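Local coordinates for tungstate ABC transporter, periplasmic tungstate-binding protein (Geobacter sulfurreducens, PDB 3LR1), which probably captures tungstate in the periplasm and delivers it to the membrane components of an ABC transporter for uptake into the cell, at residues Thr103-Leu108 with Lys136-Asp141; Lys92-Gly97 with Val186-Gly191; Pro156-Ala161 with Asn176-Ala181; Ala116-Arg121 with Thr129-Leu134. All coordinates share one frame; numbering follows the deposited sequence.

Contact 1 (Thr103-Leu108 with Lys136-Asp141); sequences TAAEAL and KSAGVD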
loop_
_atom_site.group_PDB
_atom_site.type_symbol
_atom_site.label_atom_id
_atom_site.label_comp_id
_atom_site.label_asym_id
_atom_site.label_seq_id
_atom_site.Cartn_x
_atom_site.Cartn_y
_atom_site.Cartn_z
ATOM N N THR A 103 -15.714 -15.176 3.606
ATOM C CA THR A 103 -15.393 -13.744 3.666
ATOM C C THR A 103 -14.088 -13.567 4.437
ATOM O O THR A 103 -13.661 -14.454 5.192
ATOM C CB THR A 103 -16.456 -12.933 4.385
ATOM O OG1 THR A 103 -16.512 -13.341 5.749
ATOM C CG2 THR A 103 -17.906 -13.092 3.729
ATOM N N ALA A 104 -13.473 -12.414 4.289
ATOM C CA ALA A 104 -12.256 -12.144 5.033
ATOM C C ALA A 104 -12.494 -12.084 6.537
ATOM O O ALA A 104 -11.678 -12.565 7.308
ATOM C CB ALA A 104 -11.574 -10.843 4.544
ATOM N N ALA A 105 -13.624 -11.549 6.963
ATOM C CA ALA A 105 -13.933 -11.526 8.396
ATOM C C ALA A 105 -14.052 -12.946 8.944
ATOM O O ALA A 105 -13.491 -13.250 9.998
ATOM C CB ALA A 105 -15.155 -10.745 8.643
ATOM N N GLU A 106 -14.738 -13.830 8.239
ATOM C CA GLU A 106 -14.799 -15.215 8.658
ATOM C C GLU A 106 -13.416 -15.859 8.736
ATOM O O GLU A 106 -13.144 -16.614 9.657
ATOM C CB GLU A 106 -15.681 -16.030 7.734
ATOM C CG GLU A 106 -15.943 -17.405 8.204
ATOM C CD GLU A 106 -17.015 -18.088 7.375
ATOM O OE1 GLU A 106 -16.811 -18.246 6.181
ATOM O OE2 GLU A 106 -18.081 -18.491 7.886
ATOM N N ALA A 107 -12.576 -15.587 7.748
ATOM C CA ALA A 107 -11.217 -16.171 7.721
ATOM C C ALA A 107 -10.457 -15.745 8.961
ATOM O O ALA A 107 -9.779 -16.553 9.603
ATOM C CB ALA A 107 -10.419 -15.755 6.399
ATOM N N LEU A 108 -10.522 -14.466 9.296
ATOM C CA LEU A 108 -9.760 -13.971 10.443
ATOM C C LEU A 108 -10.342 -14.619 11.725
ATOM O O LEU A 108 -9.603 -15.116 12.593
ATOM C CB LEU A 108 -9.792 -12.441 10.493
ATOM C CG LEU A 108 -9.115 -11.719 9.310
ATOM C CD1 LEU A 108 -9.221 -10.138 9.514
ATOM C CD2 LEU A 108 -7.675 -12.132 9.168
ATOM N N LYS A 136 -12.850 -5.707 13.489
ATOM C CA LYS A 136 -14.063 -5.096 14.023
ATOM C C LYS A 136 -15.348 -5.644 13.364
ATOM O O LYS A 136 -16.310 -5.917 14.058
ATOM C CB LYS A 136 -13.992 -3.560 13.884
ATOM C CG LYS A 136 -14.926 -2.799 14.829
ATOM C CD LYS A 136 -15.032 -1.309 14.440
ATOM C CE LYS A 136 -15.002 -0.395 15.683
ATOM N NZ LYS A 136 -15.544 0.990 15.399
ATOM N N SER A 137 -15.348 -5.829 12.036
ATOM C CA SER A 137 -16.466 -6.469 11.288
ATOM C C SER A 137 -16.690 -7.922 11.695
ATOM O O SER A 137 -17.817 -8.429 11.639
ATOM C CB SER A 137 -16.201 -6.434 9.770
ATOM O OG SER A 137 -16.213 -5.107 9.233
ATOM N N ALA A 138 -15.613 -8.603 12.085
ATOM C CA ALA A 138 -15.723 -9.967 12.620
ATOM C C ALA A 138 -16.246 -9.941 14.062
ATOM O O ALA A 138 -16.570 -10.995 14.644
ATOM C CB ALA A 138 -14.389 -10.679 12.574
ATOM N N GLY A 139 -16.306 -8.734 14.628
ATOM C CA GLY A 139 -16.685 -8.546 16.020
ATOM C C GLY A 139 -15.691 -9.200 16.964
ATOM O O GLY A 139 -16.090 -9.672 18.023
ATOM N N VAL A 140 -14.412 -9.240 16.574
ATOM C CA VAL A 140 -13.369 -9.758 17.444
ATOM C C VAL A 140 -12.330 -8.688 17.737
ATOM O O VAL A 140 -12.025 -7.838 16.899
ATOM C CB VAL A 140 -12.695 -11.040 16.892
ATOM C CG1 VAL A 140 -11.328 -11.239 17.518
ATOM C CG2 VAL A 140 -13.553 -12.250 17.168
ATOM N N ASP A 141 -11.804 -8.722 18.954
ATOM C CA ASP A 141 -10.718 -7.845 19.329
ATOM C C ASP A 141 -9.533 -8.744 19.612
ATOM O O ASP A 141 -9.579 -9.547 20.533
ATOM C CB ASP A 141 -11.089 -6.994 20.540
ATOM C CG ASP A 141 -10.645 -5.553 20.378
ATOM O OD1 ASP A 141 -9.410 -5.280 20.503
ATOM O OD2 ASP A 141 -11.542 -4.710 20.095
#
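A105 and A138 meet methyl to methyl, a compact example of how small residues let helix ends approach closely. Their CA atoms lie only 4.8 Å apart, and the side-chain CB atoms of A105 and A138 are separated by 4.0 Å. The A138 methyl also settles against the backbone of the other helix, its CB 3.7 Å from the carbonyl O of A105. With only methyls and backbone atoms meeting, the touching surface is tight but narrow.

The packing thins out quickly from there. S137 merely borders the patch, and its OG turns back to bond to the carbonyl O of D133 in its own helix. On the solvent side, T103 serves as N-cap of helix 104-114. At a chi1 of 64° its hydroxyl lies over the first turn, where OG1 accepts from E106 N at 3.1 Å along a nearly straight N-H...O line of 166°. The E106 carboxylate leads outward from the contact, and its OE1 receives K102 N. At the other segment G139 follows the helix in a Schellman motif, and its positive phi of 63° turns the chain away.

Neighbouring elements supply the deeper packing: A104 and L108 lie on L134 of helix 126-137, L108 also meets W135, and A107 and L108 rest on I88 of strand 78-90.

Contact 2 (Lys92-Gly97 with Val186-Gly191); sequences KNDPAG and VILFQG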
loop_
_atom_site.group_PDB
_atom_site.type_symbol
_atom_site.label_atom_id
_atom_site.label_comp_id
_atom_site.label_asym_id
_atom_site.label_seq_id
_atom_site.Cartn_x
_atom_site.Cartn_y
_atom_site.Cartn_z
ATOM N N LYS A 92 1.018 -23.612 3.013
ATOM C CA LYS A 92 0.251 -24.265 1.982
ATOM C C LYS A 92 -0.660 -25.390 2.447
ATOM O O LYS A 92 -1.502 -25.830 1.714
ATOM C CB LYS A 92 1.116 -24.695 0.822
ATOM C CG LYS A 92 1.899 -25.953 0.989
ATOM C CD LYS A 92 2.493 -26.263 -0.328
ATOM C CE LYS A 92 3.565 -27.296 -0.276
ATOM N NZ LYS A 92 3.356 -28.207 -1.414
ATOM N N ASN A 93 -0.491 -25.800 3.691
ATOM C CA ASN A 93 -1.326 -26.808 4.316
ATOM C C ASN A 93 -2.375 -26.249 5.283
ATOM O O ASN A 93 -3.020 -26.972 5.987
ATOM C CB ASN A 93 -0.447 -27.876 4.976
ATOM C CG ASN A 93 -0.039 -27.516 6.336
ATOM O OD1 ASN A 93 -0.021 -28.336 7.209
ATOM N ND2 ASN A 93 0.270 -26.286 6.534
ATOM N N ASP A 94 -2.495 -24.936 5.310
ATOM C CA ASP A 94 -3.608 -24.228 5.872
ATOM C C ASP A 94 -4.207 -24.908 7.076
ATOM O O ASP A 94 -5.278 -25.403 6.993
ATOM C CB ASP A 94 -4.653 -24.064 4.766
ATOM C CG ASP A 94 -5.857 -23.291 5.197
ATOM O OD1 ASP A 94 -5.845 -22.670 6.223
ATOM O OD2 ASP A 94 -6.832 -23.355 4.501
ATOM N N PRO A 95 -3.513 -24.902 8.200
ATOM C CA PRO A 95 -3.979 -25.632 9.393
ATOM C C PRO A 95 -5.279 -25.091 9.967
ATOM O O PRO A 95 -6.057 -25.859 10.577
ATOM C CB PRO A 95 -2.860 -25.411 10.412
ATOM C CG PRO A 95 -1.703 -24.957 9.657
ATOM C CD PRO A 95 -2.150 -24.359 8.390
ATOM N N ALA A 96 -5.499 -23.788 9.802
ATOM C CA ALA A 96 -6.716 -23.164 10.273
ATOM C C ALA A 96 -7.906 -23.401 9.314
ATOM O O ALA A 96 -9.046 -23.112 9.645
ATOM C CB ALA A 96 -6.470 -21.668 10.523
ATOM N N GLY A 97 -7.630 -23.935 8.127
ATOM C CA GLY A 97 -8.666 -24.224 7.148
ATOM C C GLY A 97 -9.342 -22.980 6.637
ATOM O O GLY A 97 -10.554 -22.964 6.386
ATOM N N VAL A 186 1.112 -19.236 0.402
ATOM C CA VAL A 186 0.242 -19.223 -0.729
ATOM C C VAL A 186 -0.991 -18.423 -0.334
ATOM O O VAL A 186 -1.313 -18.312 0.848
ATOM C CB VAL A 186 -0.181 -20.650 -1.139
ATOM C CG1 VAL A 186 1.024 -21.484 -1.639
ATOM C CG2 VAL A 186 -0.873 -21.331 -0.002
ATOM N N ILE A 187 -1.717 -17.912 -1.338
ATOM C CA ILE A 187 -2.993 -17.262 -1.112
ATOM C C ILE A 187 -4.029 -18.323 -0.700
ATOM O O ILE A 187 -4.366 -19.255 -1.464
ATOM C CB ILE A 187 -3.485 -16.468 -2.404
ATOM C CG1 ILE A 187 -2.470 -15.406 -2.860
ATOM C CG2 ILE A 187 -4.853 -15.835 -2.223
ATOM C CD1 ILE A 187 -2.831 -14.814 -4.245
ATOM N N LEU A 188 -4.563 -18.145 0.504
ATOM C CA LEU A 188 -5.614 -19.035 1.024
ATOM C C LEU A 188 -6.975 -18.376 1.031
ATOM O O LEU A 188 -8.006 -19.052 0.987
ATOM C CB LEU A 188 -5.212 -19.518 2.408
ATOM C CG LEU A 188 -3.968 -20.407 2.374
ATOM C CD1 LEU A 188 -3.347 -20.417 3.776
ATOM C CD2 LEU A 188 -4.293 -21.853 1.894
ATOM N N PHE A 189 -7.022 -17.059 1.114
ATOM C CA PHE A 189 -8.277 -16.345 0.930
ATOM C C PHE A 189 -8.102 -15.107 0.097
ATOM O O PHE A 189 -7.231 -14.282 0.380
ATOM C CB PHE A 189 -8.911 -15.896 2.249
ATOM C CG PHE A 189 -10.208 -15.206 2.035
ATOM C CD1 PHE A 189 -11.377 -15.953 1.911
ATOM C CD2 PHE A 189 -10.267 -13.827 1.860
ATOM C CE1 PHE A 189 -12.576 -15.329 1.640
ATOM C CE2 PHE A 189 -11.487 -13.193 1.585
ATOM C CZ PHE A 189 -12.633 -13.958 1.482
ATOM N N GLN A 190 -8.968 -14.961 -0.912
ATOM C CA GLN A 190 -9.039 -13.757 -1.707
ATOM C C GLN A 190 -10.488 -13.378 -2.049
ATOM O O GLN A 190 -11.380 -14.219 -2.069
ATOM C CB GLN A 190 -8.212 -13.922 -2.963
ATOM C CG GLN A 190 -8.528 -15.178 -3.805
ATOM C CD GLN A 190 -7.506 -15.285 -4.924
ATOM O OE1 GLN A 190 -7.322 -14.330 -5.635
ATOM N NE2 GLN A 190 -6.790 -16.409 -5.025
ATOM N N GLY A 191 -10.699 -12.070 -2.241
ATOM C CA GLY A 191 -12.038 -11.494 -2.529
ATOM C C GLY A 191 -12.489 -11.851 -3.932
ATOM O O GLY A 191 -13.093 -11.004 -4.614
#
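K92 and D94 lie over V186 and L188, and the contacts between the two pairs are apolar even though two of the four residues carry charge. V186 CG2 approaches K92 CA to 3.7 Å. Both valine methyls, CG1 and CG2, lie against K92 CB from the strand side, each at 4.0 Å, while the rest of K92 runs away from the strand. Further along, L188 and D94 run alongside each other with their tips pointing opposite ways, and the leucine methyls lie beside the aspartate CB: CD2 of L188 comes to 3.6 Å from CB of D94, and its CD1 is 4.0 Å from the same atom.

In topological terms, a loop folds back over the sheet that it has just left. Strand 186-190 pairs antiparallel with strand 78-90, V186 with G90 and L188 with I88. L188 and F189 both face I88 in a classic beta bulge.

Hydrogen bonds hold the loop both within itself and to strand 167-171. D94 to G97 form a type I beta turn, closed by G97 N to D94 O at 3.0 Å. CG of D94 stands opposite its backbone N (chi1 -178°), which brings the carboxylate past L188 to other partners: OD1 bonds to Y167 OH and I98 N, OD2 to A99 N. Y167 OH is also bonded to A96 N, and the L188 side chain touches the same tyrosine on strand 167-171.

Contact 3 (Pro156-Ala161 with Asn176-Ala181); sequences PVITMA and NAFKGA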
loop_
_atom_site.group_PDB
_atom_site.type_symbol
_atom_site.label_atom_id
_atom_site.label_comp_id
_atom_site.label_asym_id
_atom_site.label_seq_id
_atom_site.Cartn_x
_atom_site.Cartn_y
_atom_site.Cartn_z
ATOM N N PRO A 156 8.764 -7.013 5.105
ATOM C CA PRO A 156 9.239 -7.720 6.310
ATOM C C PRO A 156 8.158 -8.549 7.000
ATOM O O PRO A 156 8.474 -9.543 7.657
ATOM C CB PRO A 156 9.712 -6.593 7.226
ATOM C CG PRO A 156 9.978 -5.442 6.309
ATOM C CD PRO A 156 9.339 -5.673 4.974
ATOM N N VAL A 157 6.886 -8.141 6.871
ATOM C CA VAL A 157 5.846 -8.961 7.468
ATOM C C VAL A 157 5.702 -10.287 6.697
ATOM O O VAL A 157 5.562 -11.318 7.305
ATOM C CB VAL A 157 4.526 -8.175 7.620
ATOM C CG1 VAL A 157 3.356 -9.153 7.842
ATOM C CG2 VAL A 157 4.742 -7.148 8.838
ATOM N N ILE A 158 5.781 -10.262 5.366
ATOM C CA ILE A 158 5.701 -11.514 4.583
ATOM C C ILE A 158 6.872 -12.409 4.968
ATOM O O ILE A 158 6.726 -13.650 5.164
ATOM C CB ILE A 158 5.675 -11.268 3.061
ATOM C CG1 ILE A 158 4.379 -10.544 2.674
ATOM C CG2 ILE A 158 5.864 -12.611 2.341
ATOM C CD1 ILE A 158 4.332 -9.972 1.177
ATOM N N THR A 159 8.050 -11.823 5.152
ATOM C CA THR A 159 9.175 -12.647 5.601
ATOM C C THR A 159 8.959 -13.249 6.979
ATOM O O THR A 159 9.313 -14.401 7.202
ATOM C CB THR A 159 10.461 -11.793 5.593
ATOM O OG1 THR A 159 10.685 -11.341 4.271
ATOM C CG2 THR A 159 11.707 -12.554 6.042
HETATM N N MSE A 160 8.459 -12.459 7.934
HETATM C CA MSE A 160 8.247 -12.969 9.294
HETATM C C MSE A 160 7.139 -14.028 9.246
HETATM O O MSE A 160 7.291 -15.060 9.833
HETATM C CB MSE A 160 7.862 -11.841 10.240
HETATM C CG MSE A 160 7.862 -12.237 11.756
HETATM SE SE MSE A 160 7.161 -10.757 12.873
HETATM C CE MSE A 160 7.847 -9.230 11.863
ATOM N N ALA A 161 6.052 -13.793 8.503
ATOM C CA ALA A 161 4.986 -14.831 8.405
ATOM C C ALA A 161 5.576 -16.113 7.889
ATOM O O ALA A 161 5.258 -17.147 8.414
ATOM C CB ALA A 161 3.824 -14.422 7.545
ATOM N N ASN A 176 2.700 -10.935 -4.858
ATOM C CA ASN A 176 3.024 -11.343 -6.223
ATOM C C ASN A 176 4.498 -11.088 -6.456
ATOM O O ASN A 176 5.154 -11.879 -7.087
ATOM C CB ASN A 176 2.216 -10.582 -7.271
ATOM C CG ASN A 176 0.786 -11.065 -7.435
ATOM O OD1 ASN A 176 0.383 -12.145 -6.946
ATOM N ND2 ASN A 176 -0.002 -10.271 -8.207
ATOM N N ALA A 177 5.029 -9.975 -5.946
ATOM C CA ALA A 177 6.454 -9.662 -6.123
ATOM C C ALA A 177 7.364 -10.575 -5.285
ATOM O O ALA A 177 8.496 -10.853 -5.677
ATOM C CB ALA A 177 6.749 -8.158 -5.811
ATOM N N PHE A 178 6.866 -11.058 -4.142
ATOM C CA PHE A 178 7.665 -11.946 -3.243
ATOM C C PHE A 178 7.482 -13.470 -3.548
ATOM O O PHE A 178 8.297 -14.298 -3.140
ATOM C CB PHE A 178 7.182 -11.738 -1.792
ATOM C CG PHE A 178 7.944 -10.716 -1.022
ATOM C CD1 PHE A 178 8.048 -9.422 -1.474
ATOM C CD2 PHE A 178 8.534 -11.055 0.194
ATOM C CE1 PHE A 178 8.789 -8.484 -0.748
ATOM C CE2 PHE A 178 9.236 -10.124 0.911
ATOM C CZ PHE A 178 9.334 -8.838 0.452
ATOM N N LYS A 179 6.401 -13.814 -4.261
ATOM C CA LYS A 179 5.932 -15.174 -4.384
ATOM C C LYS A 179 7.078 -16.029 -4.832
ATOM O O LYS A 179 7.717 -15.697 -5.827
ATOM C CB LYS A 179 4.814 -15.271 -5.429
ATOM C CG LYS A 179 4.323 -16.676 -5.746
ATOM C CD LYS A 179 3.050 -16.610 -6.587
ATOM C CE LYS A 179 2.763 -17.924 -7.383
ATOM N NZ LYS A 179 1.434 -17.885 -8.178
ATOM N N GLY A 180 7.309 -17.120 -4.105
ATOM C CA GLY A 180 8.243 -18.179 -4.538
ATOM C C GLY A 180 9.712 -17.937 -4.186
ATOM O O GLY A 180 10.393 -18.823 -3.627
ATOM N N ALA A 181 10.239 -16.772 -4.578
ATOM C CA ALA A 181 11.638 -16.434 -4.328
ATOM C C ALA A 181 11.830 -16.118 -2.855
ATOM O O ALA A 181 12.837 -16.528 -2.226
ATOM C CB ALA A 181 12.103 -15.194 -5.175
#
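I158 and F178 are the residues at which the two helical backbones come nearest, with CA atoms 8.1 Å apart. Segment 156-161 belongs wholly to helix 154-164, its turns closed by bonds such as M160 N to P156 O. Segment 176-181, by contrast, is where helix 172-178 gives out: F178 is its last residue, and K179 departs from helical backbone angles. The contact therefore joins the flank of one helix to the C-terminal end of another.

A single aromatic ring bridges the gap. F178 has a chi1 of -93°, displaced from the usual staggered value near -60°, and its ring extends toward two consecutive residues of the other helix. I158 meets it obliquely, with CG2 3.8 Å from CD2 of F178. The longer branch of the isoleucine reaches one face, where its CD1 stands 4.3 Å above the F178 ring plane, offset toward the rim. T159 comes instead to the edge: its OG1 lies in the ring plane, 3.9 Å from CE2 of F178. With chi1 at -60° that hydroxyl leans back along its own helix and bonds to the carbonyl O of G155.

Helices 154-164 and 172-178 come before and after strand 167-171 in the chain, and I158 rests on T170 of that strand. The contact thus closes a helix-strand-helix segment of this periplasmic-binding-protein fold, with the I158 side chain about 11 Å from a bound tungsten ion. K182 adds a cation-pi interaction with the F178 ring. Across the helices the contact rests on dispersion and shape, while the polar atom at the ring edge is satisfied within helix 154-164.

Contact 4 (Ala116-Arg121 with Thr129-Leu134); sequences ATFISR and TKELDL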
loop_
_atom_site.group_PDB
_atom_site.type_symbol
_atom_site.label_atom_id
_atom_site.label_comp_id
_atom_site.label_asym_id
_atom_site.label_seq_id
_atom_site.Cartn_x
_atom_site.Cartn_y
_atom_site.Cartn_z
ATOM N N ALA A 116 -4.322 -19.601 15.553
ATOM C CA ALA A 116 -3.262 -19.709 14.555
ATOM C C ALA A 116 -2.466 -18.407 14.491
ATOM O O ALA A 116 -3.028 -17.308 14.529
ATOM C CB ALA A 116 -3.829 -20.028 13.177
ATOM N N THR A 117 -1.150 -18.534 14.407
ATOM C CA THR A 117 -0.296 -17.384 14.439
ATOM C C THR A 117 -0.597 -16.460 13.263
ATOM O O THR A 117 -0.731 -16.951 12.144
ATOM C CB THR A 117 1.150 -17.800 14.411
ATOM O OG1 THR A 117 1.388 -18.670 15.535
ATOM C CG2 THR A 117 2.008 -16.594 14.563
ATOM N N PHE A 118 -0.725 -15.160 13.541
ATOM C CA PHE A 118 -1.101 -14.138 12.559
ATOM C C PHE A 118 -0.241 -12.871 12.805
ATOM O O PHE A 118 -0.175 -12.342 13.931
ATOM C CB PHE A 118 -2.603 -13.773 12.635
ATOM C CG PHE A 118 -2.998 -12.607 11.751
ATOM C CD1 PHE A 118 -3.486 -12.824 10.453
ATOM C CD2 PHE A 118 -2.858 -11.310 12.200
ATOM C CE1 PHE A 118 -3.808 -11.764 9.641
ATOM C CE2 PHE A 118 -3.215 -10.221 11.393
ATOM C CZ PHE A 118 -3.654 -10.439 10.110
ATOM N N ILE A 119 0.393 -12.370 11.733
ATOM C CA ILE A 119 1.233 -11.165 11.829
ATOM C C ILE A 119 0.482 -9.928 11.325
ATOM O O ILE A 119 0.140 -9.822 10.111
ATOM C CB ILE A 119 2.495 -11.303 10.990
ATOM C CG1 ILE A 119 3.092 -12.710 11.078
ATOM C CG2 ILE A 119 3.504 -10.259 11.375
ATOM C CD1 ILE A 119 3.415 -13.257 12.509
ATOM N N SER A 120 0.282 -8.979 12.245
ATOM C CA SER A 120 -0.229 -7.665 11.941
ATOM C C SER A 120 0.910 -6.779 11.484
ATOM O O SER A 120 2.008 -6.913 11.963
ATOM C CB SER A 120 -0.839 -7.064 13.191
ATOM O OG SER A 120 -1.351 -5.778 12.978
ATOM N N ARG A 121 0.647 -5.856 10.586
ATOM C CA ARG A 121 1.636 -4.824 10.242
ATOM C C ARG A 121 1.892 -3.965 11.488
ATOM O O ARG A 121 3.033 -3.530 11.714
ATOM C CB ARG A 121 1.164 -3.949 9.104
ATOM C CG ARG A 121 1.154 -4.621 7.710
ATOM C CD ARG A 121 2.571 -4.617 7.132
ATOM N NE ARG A 121 3.040 -3.240 6.994
ATOM C CZ ARG A 121 2.677 -2.392 6.041
ATOM N NH1 ARG A 121 1.882 -2.778 5.056
ATOM N NH2 ARG A 121 3.123 -1.136 6.081
ATOM N N THR A 129 -4.928 -0.379 8.957
ATOM C CA THR A 129 -6.321 0.126 9.062
ATOM C C THR A 129 -7.360 -0.848 8.511
ATOM O O THR A 129 -8.449 -1.032 9.083
ATOM C CB THR A 129 -6.405 1.440 8.302
ATOM O OG1 THR A 129 -5.597 2.372 8.986
ATOM C CG2 THR A 129 -7.835 1.972 8.133
ATOM N N LYS A 130 -7.049 -1.483 7.394
ATOM C CA LYS A 130 -7.984 -2.409 6.801
ATOM C C LYS A 130 -8.111 -3.634 7.701
ATOM O O LYS A 130 -9.240 -4.150 7.944
ATOM C CB LYS A 130 -7.561 -2.838 5.386
ATOM C CG LYS A 130 -8.461 -3.923 4.747
ATOM C CD LYS A 130 -9.809 -3.415 4.291
ATOM C CE LYS A 130 -10.881 -4.493 4.419
ATOM N NZ LYS A 130 -11.658 -4.772 3.142
ATOM N N GLU A 131 -6.962 -4.096 8.164
ATOM C CA GLU A 131 -6.927 -5.247 9.035
ATOM C C GLU A 131 -7.823 -4.967 10.273
ATOM O O GLU A 131 -8.667 -5.788 10.635
ATOM C CB GLU A 131 -5.468 -5.565 9.461
ATOM C CG GLU A 131 -5.372 -6.756 10.406
ATOM C CD GLU A 131 -4.325 -6.585 11.533
ATOM O OE1 GLU A 131 -3.359 -5.800 11.410
ATOM O OE2 GLU A 131 -4.475 -7.253 12.563
ATOM N N LEU A 132 -7.621 -3.806 10.913
ATOM C CA LEU A 132 -8.414 -3.438 12.099
ATOM C C LEU A 132 -9.912 -3.324 11.786
ATOM O O LEU A 132 -10.812 -3.784 12.573
ATOM C CB LEU A 132 -7.870 -2.155 12.723
ATOM C CG LEU A 132 -6.457 -2.308 13.343
ATOM C CD1 LEU A 132 -6.122 -1.068 14.203
ATOM C CD2 LEU A 132 -6.222 -3.600 14.161
ATOM N N ASP A 133 -10.212 -2.784 10.616
ATOM C CA ASP A 133 -11.614 -2.721 10.178
ATOM C C ASP A 133 -12.218 -4.102 10.065
ATOM O O ASP A 133 -13.382 -4.283 10.429
ATOM C CB ASP A 133 -11.771 -1.952 8.851
ATOM C CG ASP A 133 -11.469 -0.453 9.007
ATOM O OD1 ASP A 133 -11.357 0.047 10.166
ATOM O OD2 ASP A 133 -11.297 0.215 7.946
ATOM N N LEU A 134 -11.432 -5.075 9.572
ATOM C CA LEU A 134 -11.918 -6.438 9.386
ATOM C C LEU A 134 -12.060 -7.178 10.703
ATOM O O LEU A 134 -13.048 -7.840 10.899
ATOM C CB LEU A 134 -11.000 -7.248 8.484
ATOM C CG LEU A 134 -10.901 -6.955 6.995
ATOM C CD1 LEU A 134 -9.679 -7.729 6.444
ATOM C CD2 LEU A 134 -12.207 -7.305 6.235
HETATM O O HOH W 1 -1.907 -5.705 9.144
#
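E131 spans the space between helix 126-137 and strand 118-120 and meets S120 and F118, showing how a buried carboxylate can tie helix to sheet in a beta-alpha-beta unit. Followed from its start, the helical segment first offers T129 and K130, whose carbonyl oxygens accept from D133 N and L134 N.

E131 comes next and carries the contact. CG leaves opposite the backbone N (chi1 179°), and a bend at chi2 presents the carboxylate to the strand. OE1 accepts from S120 OG at a short 2.5 Å, through the lone pair on the side of the other oxygen. A water gives a second link: it donates to E131 OE1 at 2.7 Å and accepts from R121 N at 2.9 Å. OE2 lies 3.4 Å from CE2 of F118, approaching the ring obliquely, with ring and carboxylate planes 51° apart. From there the helix runs on through L134 to W135.

Outside the segments, Y147 OH and W135 NE1 bond to OE2, and H128 ND1 bonds weakly to OE1. Several polar partners, with donation from S120, the water and the W135 indole N-H, would be expected to stabilise a negative carboxylate in this buried setting. The R121 side chain, about 4 Å from a bound tungsten ion, is held by Q152 O and D123; the water bridge thus joins E131 to the backbone of a residue beside the tungsten ion, consistent with a place at the tungstate-binding site.

How the contacts relate
Contacts 3 and 4 are buried, whereas contacts 1 and 2 lie at the surface, and their chemistry divides differently from their depth. Only contact 4 is bonded directly across its segments, through a carboxylate; contacts 1, 2 and 3 meet by packing. Contacts 1 and 4 share helix 126-137, and L108 of contact 1 touches F118 of contact 4. Contact 2 joins contact 1 where F189 packs at the start of helix 104-114, and meets contact 4 through A96 and A116. V157 ties contact 3 to contact 4 by touching I119 and R121, whereas contacts 1 and 3 remain about 12 Å apart at their nearest atoms.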